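PDB 6JBX: fatty acid biosynthesis transcriptional regulator from Streptococcus pneumoniae, which probably acts as a DNA-binding transcriptional repressor of the MarR family, controlling the fatty acid synthesis pathway. Local coordinates for residues H47-I52 against R108-L113. Numbering follows the deposited sequence.
Sequences HTIDVI and RLIHRL
Ile-49 reaches out of helix 43-54 and lays its two branches against the flank of helix 105-125. Its longer arm, beside the backbone N (chi1 -70°) and then fully extended, carries CD1 to 3.9 Å from CG2 of Ile-110, the two side chains crossing at about a right angle. The shorter branch, CG2, lies 4.1 Å from CB of His-111; here the two side chains slide past each other in opposite directions. Ile-49 therefore sits against both Ile-110 and the stem of His-111, while Leu-103 of strand 99-103 packs on Ile-49 and His-111 as well.

The imidazole of His-111 goes further across. With CG anti to the backbone N, the ring is carried over to Asp-50, and CE1 of His-111 comes within 3.7 Å of CA of Asp-50, so the ring packs against backbone as well as side chain. The aspartate's CG lies in the ring plane at its edge, the carboxylate being turned 46° out of that plane. No hydrogen bond joins the two side chains, and the exact placing of OD1 of Asp-50 against the ring edge is doubtful. The firmer polar partner of the carboxylate is Lys-54, one helical turn on, which forms a salt bridge with OD2.

The axes of segments 47-52 and 108-113 pass 9.8 Å apart at a crossing angle of -103°, nearly perpendicular, which keeps the meeting short: Asp-50 and His-111 are the residues whose CA atoms come nearest. Ile-110 also touches Phe-38, Ile-41 and Tyr-86, continuing the apolar patch into neighbouring loops. On helix 43-54, Thr-48 packs on helices 60-67 and 71-84, and Val-51 on helix 60-67. The crossing thus joins the helical core of the DNA-binding lobe to the long helix that follows the beta hairpin, as in the winged helix-turn-helix fold of MarR regulators.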
ATOM      1  N   HIS A  47     -11.789   1.680   3.718  1.00 33.51           N
ATOM      2  CA  HIS A  47     -11.775   2.569   2.546  1.00 43.50           C
ATOM      3  C   HIS A  47     -13.207   2.858   2.071  1.00 39.78           C
ATOM      4  O   HIS A  47     -13.500   3.975   1.713  1.00 38.17           O
ATOM      5  CB  HIS A  47     -10.932   2.002   1.394  1.00 46.49           C
ATOM      6  CG  HIS A  47      -9.476   1.966   1.704  1.00 46.38           C
ATOM      7  ND1 HIS A  47      -8.636   1.063   1.090  1.00 42.77           N
ATOM      8  CD2 HIS A  47      -8.734   2.667   2.596  1.00 43.75           C
ATOM      9  CE1 HIS A  47      -7.420   1.221   1.579  1.00 44.61           C
ATOM     10  NE2 HIS A  47      -7.458   2.199   2.516  1.00 45.39           N
ATOM     11  N   THR A  48     -14.064   1.840   2.031  1.00 34.80           N
ATOM     12  CA  THR A  48     -15.462   2.027   1.657  1.00 35.64           C
ATOM     13  C   THR A  48     -16.129   2.970   2.654  1.00 35.73           C
ATOM     14  O   THR A  48     -16.771   3.934   2.250  1.00 38.77           O
ATOM     15  CB  THR A  48     -16.197   0.696   1.538  1.00 35.60           C
ATOM     16  OG1 THR A  48     -15.492  -0.082   0.578  1.00 34.99           O
ATOM     17  CG2 THR A  48     -17.639   0.855   1.112  1.00 34.16           C
ATOM     18  N   ILE A  49     -15.883   2.778   3.946  1.00 33.68           N
ATOM     19  CA  ILE A  49     -16.486   3.651   4.944  1.00 33.89           C
ATOM     20  C   ILE A  49     -16.063   5.106   4.687  1.00 40.11           C
ATOM     21  O   ILE A  49     -16.868   6.047   4.840  1.00 38.95           O
ATOM     22  CB  ILE A  49     -16.155   3.187   6.371  1.00 34.28           C
ATOM     23  CG1 ILE A  49     -16.880   1.877   6.697  1.00 37.06           C
ATOM     24  CG2 ILE A  49     -16.460   4.266   7.393  1.00 32.56           C
ATOM     25  CD1 ILE A  49     -16.610   1.356   8.078  1.00 39.73           C
ATOM     26  N   ASP A  50     -14.810   5.282   4.325  1.00 40.48           N
ATOM     27  CA  ASP A  50     -14.174   6.595   4.132  1.00 42.45           C
ATOM     28  C   ASP A  50     -14.842   7.350   2.973  1.00 38.38           C
ATOM     29  O   ASP A  50     -15.209   8.503   3.114  1.00 37.25           O
ATOM     30  CB  ASP A  50     -12.680   6.390   3.845  1.00 48.46           C
ATOM     31  CG  ASP A  50     -11.871   7.663   3.872  1.00 57.94           C
ATOM     32  OD1 ASP A  50     -12.063   8.452   4.828  1.00 62.20           O
ATOM     33  OD2 ASP A  50     -11.082   7.861   2.916  1.00 66.70           O
ATOM     34  N   VAL A  51     -15.026   6.680   1.857  1.00 35.06           N
ATOM     35  CA  VAL A  51     -15.703   7.285   0.723  1.00 39.96           C
ATOM     36  C   VAL A  51     -17.104   7.757   1.158  1.00 44.66           C
ATOM     37  O   VAL A  51     -17.495   8.897   0.885  1.00 41.94           O
ATOM     38  CB  VAL A  51     -15.784   6.305  -0.458  1.00 39.85           C
ATOM     39  CG1 VAL A  51     -16.685   6.836  -1.560  1.00 44.80           C
ATOM     40  CG2 VAL A  51     -14.407   5.973  -1.011  1.00 40.16           C
ATOM     41  N   ILE A  52     -17.870   6.887   1.824  1.00 39.72           N
ATOM     42  CA  ILE A  52     -19.254   7.218   2.175  1.00 35.14           C
ATOM     43  C   ILE A  52     -19.251   8.372   3.183  1.00 37.66           C
ATOM     44  O   ILE A  52     -20.086   9.264   3.113  1.00 37.49           O
ATOM     45  CB  ILE A  52     -20.005   5.979   2.701  1.00 35.03           C
ATOM     46  CG1 ILE A  52     -19.980   4.841   1.683  1.00 34.61           C
ATOM     47  CG2 ILE A  52     -21.442   6.330   3.104  1.00 35.43           C
ATOM     48  CD1 ILE A  52     -20.512   3.520   2.201  1.00 36.80           C
ATOM     49  N   ARG A 108     -19.836   6.604  11.505  1.00 37.61           N
ATOM     50  CA  ARG A 108     -19.231   7.913  11.758  1.00 40.74           C
ATOM     51  C   ARG A 108     -18.147   7.780  12.835  1.00 45.46           C
ATOM     52  O   ARG A 108     -17.039   8.371  12.688  1.00 40.94           O
ATOM     53  CB  ARG A 108     -20.297   8.941  12.146  1.00 40.40           C
ATOM     54  CG  ARG A 108     -21.206   9.317  10.981  1.00 47.07           C
ATOM     55  CD  ARG A 108     -22.128  10.522  11.196  1.00 47.21           C
ATOM     56  NE  ARG A 108     -23.071  10.366  12.298  1.00 43.18           N
ATOM     57  CZ  ARG A 108     -24.256   9.770  12.213  1.00 42.30           C
ATOM     58  NH1 ARG A 108     -24.685   9.294  11.059  1.00 46.87           N
ATOM     59  NH2 ARG A 108     -24.987   9.608  13.297  1.00 37.85           N
ATOM     60  N   LEU A 109     -18.405   6.953  13.860  1.00 42.02           N
ATOM     61  CA  LEU A 109     -17.439   6.800  14.969  1.00 43.14           C
ATOM     62  C   LEU A 109     -16.137   6.189  14.449  1.00 44.79           C
ATOM     63  O   LEU A 109     -15.075   6.667  14.779  1.00 41.13           O
ATOM     64  CB  LEU A 109     -18.003   5.906  16.075  1.00 51.02           C
ATOM     65  CG  LEU A 109     -18.817   6.582  17.176  1.00 52.16           C
ATOM     66  CD1 LEU A 109     -19.043   5.592  18.322  1.00 55.65           C
ATOM     67  CD2 LEU A 109     -18.132   7.837  17.696  1.00 51.31           C
ATOM     68  N   ILE A 110     -16.213   5.116  13.675  1.00 41.51           N
ATOM     69  CA  ILE A 110     -14.995   4.513  13.244  1.00 42.70           C
ATOM     70  C   ILE A 110     -14.332   5.398  12.158  1.00 49.99           C
ATOM     71  O   ILE A 110     -13.104   5.420  12.049  1.00 46.77           O
ATOM     72  CB  ILE A 110     -15.200   3.054  12.796  1.00 39.24           C
ATOM     73  CG1 ILE A 110     -13.844   2.355  12.629  1.00 43.88           C
ATOM     74  CG2 ILE A 110     -16.048   2.979  11.542  1.00 38.20           C
ATOM     75  CD1 ILE A 110     -13.900   0.935  12.114  1.00 45.03           C
ATOM     76  N   HIS A 111     -15.107   6.112  11.344  1.00 45.86           N
ATOM     77  CA  HIS A 111     -14.536   7.007  10.335  1.00 45.13           C
ATOM     78  C   HIS A 111     -13.608   8.024  11.012  1.00 44.27           C
ATOM     79  O   HIS A 111     -12.494   8.249  10.571  1.00 50.15           O
ATOM     80  CB  HIS A 111     -15.668   7.685   9.554  1.00 47.79           C
ATOM     81  CG  HIS A 111     -15.212   8.620   8.487  1.00 48.19           C
ATOM     82  ND1 HIS A 111     -14.293   8.250   7.524  1.00 56.18           N
ATOM     83  CD2 HIS A 111     -15.536   9.907   8.243  1.00 52.10           C
ATOM     84  CE1 HIS A 111     -14.085   9.268   6.719  1.00 57.45           C
ATOM     85  NE2 HIS A 111     -14.835  10.291   7.133  1.00 57.20           N
ATOM     86  N   ARG A 112     -14.091   8.632  12.068  1.00 45.29           N
ATOM     87  CA  ARG A 112     -13.304   9.537  12.890  1.00 56.47           C
ATOM     88  C   ARG A 112     -11.973   8.898  13.324  1.00 58.62           C
ATOM     89  O   ARG A 112     -10.884   9.478  13.221  1.00 50.43           O
ATOM     90  CB  ARG A 112     -14.130   9.925  14.114  1.00 62.25           C
ATOM     91  CG  ARG A 112     -13.320  10.617  15.195  1.00 71.46           C
ATOM     92  CD  ARG A 112     -12.898  12.008  14.765  1.00 83.71           C
ATOM     93  NE  ARG A 112     -12.917  12.935  15.896  1.00 89.55           N
ATOM     94  CZ  ARG A 112     -11.841  13.359  16.559  1.00 83.05           C
ATOM     95  NH1 ARG A 112     -10.639  12.943  16.194  1.00 61.29           N
ATOM     96  NH2 ARG A 112     -11.980  14.229  17.556  1.00 75.28           N
ATOM     97  N   LEU A 113     -12.042   7.691  13.827  1.00 60.99           N
ATOM     98  CA  LEU A 113     -10.867   7.021  14.385  1.00 57.80           C
ATOM     99  C   LEU A 113      -9.789   6.820  13.309  1.00 58.53           C
ATOM    100  O   LEU A 113      -8.559   6.966  13.552  1.00 60.01           O
ATOM    101  CB  LEU A 113     -11.354   5.680  14.945  1.00 68.77           C
ATOM    102  CG  LEU A 113     -10.283   4.757  15.503  1.00 67.26           C
ATOM    103  CD1 LEU A 113      -9.737   5.320  16.809  1.00 61.43           C
ATOM    104  CD2 LEU A 113     -10.855   3.362  15.703  1.00 68.74           C
TER